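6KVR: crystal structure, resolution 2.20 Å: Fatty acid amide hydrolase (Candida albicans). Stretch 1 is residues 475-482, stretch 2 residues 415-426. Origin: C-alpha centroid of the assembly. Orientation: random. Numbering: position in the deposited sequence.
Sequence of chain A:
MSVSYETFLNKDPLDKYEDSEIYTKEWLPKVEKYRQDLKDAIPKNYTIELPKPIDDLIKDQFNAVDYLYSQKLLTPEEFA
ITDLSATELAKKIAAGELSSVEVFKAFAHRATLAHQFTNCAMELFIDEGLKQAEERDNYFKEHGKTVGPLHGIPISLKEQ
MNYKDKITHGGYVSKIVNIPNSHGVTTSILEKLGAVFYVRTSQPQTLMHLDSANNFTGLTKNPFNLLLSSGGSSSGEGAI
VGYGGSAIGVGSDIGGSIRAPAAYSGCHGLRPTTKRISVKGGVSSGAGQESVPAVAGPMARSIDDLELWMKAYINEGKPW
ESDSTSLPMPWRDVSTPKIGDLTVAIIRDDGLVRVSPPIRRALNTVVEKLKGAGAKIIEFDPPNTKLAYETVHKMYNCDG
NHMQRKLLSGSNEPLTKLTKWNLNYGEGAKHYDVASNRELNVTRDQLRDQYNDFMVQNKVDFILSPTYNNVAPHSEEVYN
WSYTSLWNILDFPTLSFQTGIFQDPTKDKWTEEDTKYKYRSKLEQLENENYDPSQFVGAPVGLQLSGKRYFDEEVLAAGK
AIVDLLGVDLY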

# COMPACT_ATOMS: atom_id res chain seq x y z
N SER A 475 -10.89 -17.09 -29.90
CA SER A 475 -9.66 -16.32 -29.95
C SER A 475 -9.91 -14.93 -30.52
O SER A 475 -10.66 -14.75 -31.48
CB SER A 475 -8.60 -17.06 -30.78
OG SER A 475 -8.31 -18.31 -30.16
N GLU A 476 -9.31 -13.93 -29.86
CA GLU A 476 -9.34 -12.53 -30.29
C GLU A 476 -10.76 -11.95 -30.27
O GLU A 476 -11.03 -10.95 -30.94
CB GLU A 476 -8.71 -12.37 -31.68
CG GLU A 476 -7.32 -12.99 -31.84
CD GLU A 476 -6.54 -12.45 -33.05
OE1 GLU A 476 -5.89 -11.37 -32.96
OE2 GLU A 476 -6.59 -13.12 -34.10
N GLU A 477 -11.66 -12.53 -29.47
CA GLU A 477 -13.06 -12.10 -29.42
C GLU A 477 -13.54 -12.00 -27.98
O GLU A 477 -14.61 -12.49 -27.62
CB GLU A 477 -13.94 -13.06 -30.24
CG GLU A 477 -13.84 -12.83 -31.75
CD GLU A 477 -14.85 -13.63 -32.56
OE1 GLU A 477 -16.04 -13.25 -32.58
OE2 GLU A 477 -14.43 -14.62 -33.21
N VAL A 478 -12.75 -11.35 -27.12
CA VAL A 478 -13.16 -11.09 -25.75
C VAL A 478 -12.84 -9.64 -25.43
O VAL A 478 -11.67 -9.22 -25.48
CB VAL A 478 -12.52 -12.07 -24.75
CG1 VAL A 478 -11.01 -12.22 -24.96
CG2 VAL A 478 -12.85 -11.67 -23.33
N TYR A 479 -13.88 -8.87 -25.10
CA TYR A 479 -13.85 -7.41 -25.05
C TYR A 479 -14.19 -6.83 -23.69
O TYR A 479 -13.67 -5.76 -23.34
CB TYR A 479 -14.84 -6.84 -26.07
CG TYR A 479 -14.71 -7.45 -27.46
CD1 TYR A 479 -13.74 -6.98 -28.35
CD2 TYR A 479 -15.53 -8.48 -27.87
CE1 TYR A 479 -13.61 -7.53 -29.61
CE2 TYR A 479 -15.41 -9.04 -29.13
CZ TYR A 479 -14.45 -8.56 -29.99
OH TYR A 479 -14.34 -9.11 -31.23
N ASN A 480 -15.06 -7.47 -22.91
CA ASN A 480 -15.54 -6.94 -21.65
C ASN A 480 -14.84 -7.62 -20.48
O ASN A 480 -15.00 -8.83 -20.27
CB ASN A 480 -17.05 -7.12 -21.52
CG ASN A 480 -17.53 -6.87 -20.12
OD1 ASN A 480 -17.21 -5.84 -19.53
ND2 ASN A 480 -18.26 -7.81 -19.56
N TRP A 481 -14.12 -6.84 -19.68
CA TRP A 481 -13.45 -7.33 -18.48
C TRP A 481 -14.22 -7.04 -17.17
O TRP A 481 -13.68 -7.27 -16.08
CB TRP A 481 -12.07 -6.70 -18.36
CG TRP A 481 -11.12 -6.91 -19.49
CD1 TRP A 481 -11.36 -7.56 -20.68
CD2 TRP A 481 -9.76 -6.45 -19.55
NE1 TRP A 481 -10.23 -7.53 -21.47
CE2 TRP A 481 -9.23 -6.85 -20.80
CE3 TRP A 481 -8.94 -5.74 -18.66
CZ2 TRP A 481 -7.91 -6.58 -21.18
CZ3 TRP A 481 -7.63 -5.46 -19.04
CH2 TRP A 481 -7.13 -5.89 -20.29
N SER A 482 -15.45 -6.53 -17.25
CA SER A 482 -16.08 -5.95 -16.06
C SER A 482 -16.16 -6.94 -14.89
O SER A 482 -16.04 -6.53 -13.73
CB SER A 482 -17.48 -5.43 -16.41
OG SER A 482 -18.32 -6.49 -16.85
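Stretch 2, residues 415-426: LTKLTKWNLNYG

How does stretch 2 lie on stretch 1? Stretch 2 contains a short helix that begins at Lys417, entered through Thr416 at the N-cap position; past it, in a loop or turn, comes Tyr425. Stretch 1 has no regular helix or strand through Trp481, which sits at the N-cap position right before a helix. The two run the same way in register: the CA atoms of Glu476 and Leu418 are 6.1 Å apart, and farther along those of Tyr479 and Trp421 are 7.6 Å apart. The helix therefore meets the irregular segment more closely at its start, and side chains fill the wider gap beyond. Lys417, Leu418, Trp421 and Tyr425, whose CA-to-CB bonds all point toward stretch 1, make most of stretch 2's side of the contact, and together the two stretches bury 523 Å².

What makes Tyr479 the centre of the contact? With 92 Å² covered, it gives up more surface than any other residue here, because three residues of the helix gather around its side chain. Its ring edge points toward the face of Trp421 in an edge-to-face pair, with the ring centroids 5.1 Å apart and the planes at 72°. Nearer the backbone, Tyr479 CB lies 3.4 Å from Trp421 CZ2, while Tyr479 CE1 is 4.1 Å from Leu418 CD2. The main chain joins in as well: Trp421 NE1 donates a hydrogen bond to Tyr479 O at 3.1 Å, so the indole is held by its nitrogen as well as by its ring face.

How does Glu476, the next most covered residue, meet the start of the helix? Its positive phi, 64°, belongs to a left-handed backbone turn, and its carbonyl accepts a hydrogen bond from the lysine: Lys417 NZ to Glu476 O is 2.7 Å. Lys417 has an extended side chain, with all four chi angles t, and the same amine also donates to the phenol of Tyr479, NZ of Lys417 to OH of Tyr479 being 2.8 Å. One amine thus ties together two residues of stretch 1. The carboxylate of Glu476 takes a different route, through a water that donates to Glu476 OE1 at 2.6 Å and accepts from Lys417 N at 3.0 Å, linking the side chain to the first turn of the helix. Leu418 adds apolar packing beside these polar links, its CD1 3.7 Å from Glu476 CA and 4.0 Å from Val478 CG1.

What closes the far end? Beyond the helix, the edge of the Tyr425 ring points toward the face of Trp481, with centroids 5.0 Å apart and planes at 82°, and Trp481 CZ2 comes within 3.8 Å of Tyr425 CE2. The phenol oxygen lies over that indole face; although Tyr425 OH is 3.1 Å from Trp481 NE1, the angle is too poor for a hydrogen bond. A second water bridges the pair instead, 3.0 Å from Tyr425 OH and accepting from Trp481 N at 3.0 Å.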

# COMPACT_ATOMS: atom_id res chain seq x y z
N LEU A 415 0.45 -4.44 -34.76
CA LEU A 415 -0.50 -4.44 -33.65
C LEU A 415 -1.52 -5.57 -33.80
O LEU A 415 -2.12 -5.75 -34.86
CB LEU A 415 -1.21 -3.10 -33.58
CG LEU A 415 -0.28 -1.94 -33.18
CD1 LEU A 415 -1.07 -0.65 -33.08
CD2 LEU A 415 0.41 -2.23 -31.86
N THR A 416 -1.69 -6.33 -32.72
CA THR A 416 -2.74 -7.35 -32.64
C THR A 416 -4.12 -6.69 -32.49
O THR A 416 -4.26 -5.54 -32.08
CB THR A 416 -2.39 -8.26 -31.46
OG1 THR A 416 -1.40 -9.22 -31.88
CG2 THR A 416 -3.59 -8.93 -30.84
N LYS A 417 -5.16 -7.44 -32.86
CA LYS A 417 -6.53 -6.93 -32.79
C LYS A 417 -6.90 -6.50 -31.37
O LYS A 417 -7.42 -5.40 -31.15
CB LYS A 417 -7.52 -7.98 -33.31
CG LYS A 417 -8.97 -7.55 -33.16
CD LYS A 417 -9.95 -8.67 -33.51
CE LYS A 417 -11.30 -8.39 -32.87
NZ LYS A 417 -12.19 -9.57 -32.96
N LEU A 418 -6.68 -7.38 -30.39
CA LEU A 418 -7.06 -6.99 -29.04
C LEU A 418 -6.10 -5.98 -28.43
O LEU A 418 -6.41 -5.42 -27.37
CB LEU A 418 -7.20 -8.23 -28.13
CG LEU A 418 -8.44 -9.07 -28.48
CD1 LEU A 418 -8.69 -10.21 -27.49
CD2 LEU A 418 -9.70 -8.18 -28.63
N THR A 419 -4.96 -5.73 -29.08
CA THR A 419 -4.05 -4.67 -28.63
C THR A 419 -4.62 -3.31 -29.00
O THR A 419 -4.66 -2.40 -28.17
CB THR A 419 -2.66 -4.87 -29.24
OG1 THR A 419 -1.96 -5.87 -28.51
CG2 THR A 419 -1.85 -3.59 -29.22
N LYS A 420 -5.07 -3.16 -30.25
CA LYS A 420 -5.84 -2.00 -30.65
C LYS A 420 -7.02 -1.77 -29.70
O LYS A 420 -7.33 -0.63 -29.33
CB LYS A 420 -6.34 -2.18 -32.09
CG LYS A 420 -5.23 -2.38 -33.13
CD LYS A 420 -5.82 -2.60 -34.54
CE LYS A 420 -4.76 -2.50 -35.62
NZ LYS A 420 -5.31 -2.84 -36.98
N TRP A 421 -7.67 -2.85 -29.29
CA TRP A 421 -8.80 -2.75 -28.38
C TRP A 421 -8.39 -2.11 -27.05
O TRP A 421 -9.01 -1.15 -26.59
CB TRP A 421 -9.41 -4.14 -28.18
CG TRP A 421 -10.53 -4.17 -27.20
CD1 TRP A 421 -10.48 -4.63 -25.91
CD2 TRP A 421 -11.86 -3.69 -27.41
NE1 TRP A 421 -11.71 -4.48 -25.31
CE2 TRP A 421 -12.57 -3.89 -26.20
CE3 TRP A 421 -12.53 -3.11 -28.49
CZ2 TRP A 421 -13.92 -3.55 -26.05
CZ3 TRP A 421 -13.87 -2.76 -28.34
CH2 TRP A 421 -14.55 -2.98 -27.13
N ASN A 422 -7.35 -2.65 -26.39
CA ASN A 422 -7.03 -2.14 -25.05
C ASN A 422 -6.32 -0.79 -25.10
O ASN A 422 -6.39 -0.03 -24.12
CB ASN A 422 -6.20 -3.16 -24.25
CG ASN A 422 -4.73 -3.14 -24.60
OD1 ASN A 422 -3.97 -2.23 -24.22
ND2 ASN A 422 -4.30 -4.16 -25.33
N LEU A 423 -5.64 -0.47 -26.21
CA LEU A 423 -5.08 0.87 -26.35
C LEU A 423 -6.16 1.93 -26.45
O LEU A 423 -5.87 3.11 -26.22
CB LEU A 423 -4.16 0.92 -27.57
CG LEU A 423 -2.87 0.11 -27.36
CD1 LEU A 423 -2.01 0.04 -28.63
CD2 LEU A 423 -2.08 0.66 -26.17
N ASN A 424 -7.41 1.55 -26.74
CA ASN A 424 -8.51 2.52 -26.80
C ASN A 424 -9.42 2.46 -25.57
O ASN A 424 -10.51 3.06 -25.59
CB ASN A 424 -9.32 2.29 -28.08
CG ASN A 424 -8.66 2.93 -29.30
OD1 ASN A 424 -8.95 4.08 -29.65
ND2 ASN A 424 -7.72 2.20 -29.92
N TYR A 425 -8.97 1.83 -24.48
CA TYR A 425 -9.83 1.51 -23.33
C TYR A 425 -10.43 2.74 -22.65
O TYR A 425 -11.64 2.77 -22.38
CB TYR A 425 -9.05 0.71 -22.30
CG TYR A 425 -9.50 -0.71 -22.32
CD1 TYR A 425 -10.74 -1.04 -22.86
CD2 TYR A 425 -8.70 -1.72 -21.81
CE1 TYR A 425 -11.18 -2.34 -22.89
CE2 TYR A 425 -9.13 -3.03 -21.84
CZ TYR A 425 -10.36 -3.34 -22.39
OH TYR A 425 -10.80 -4.65 -22.42
N GLY A 426 -9.62 3.70 -22.26
CA GLY A 426 -10.22 4.71 -21.38
C GLY A 426 -10.41 5.99 -22.19
O GLY A 426 -11.33 6.09 -23.01
O HOH W 1 -5.06 -9.71 -34.84
O HOH W 2 -13.21 -4.19 -20.66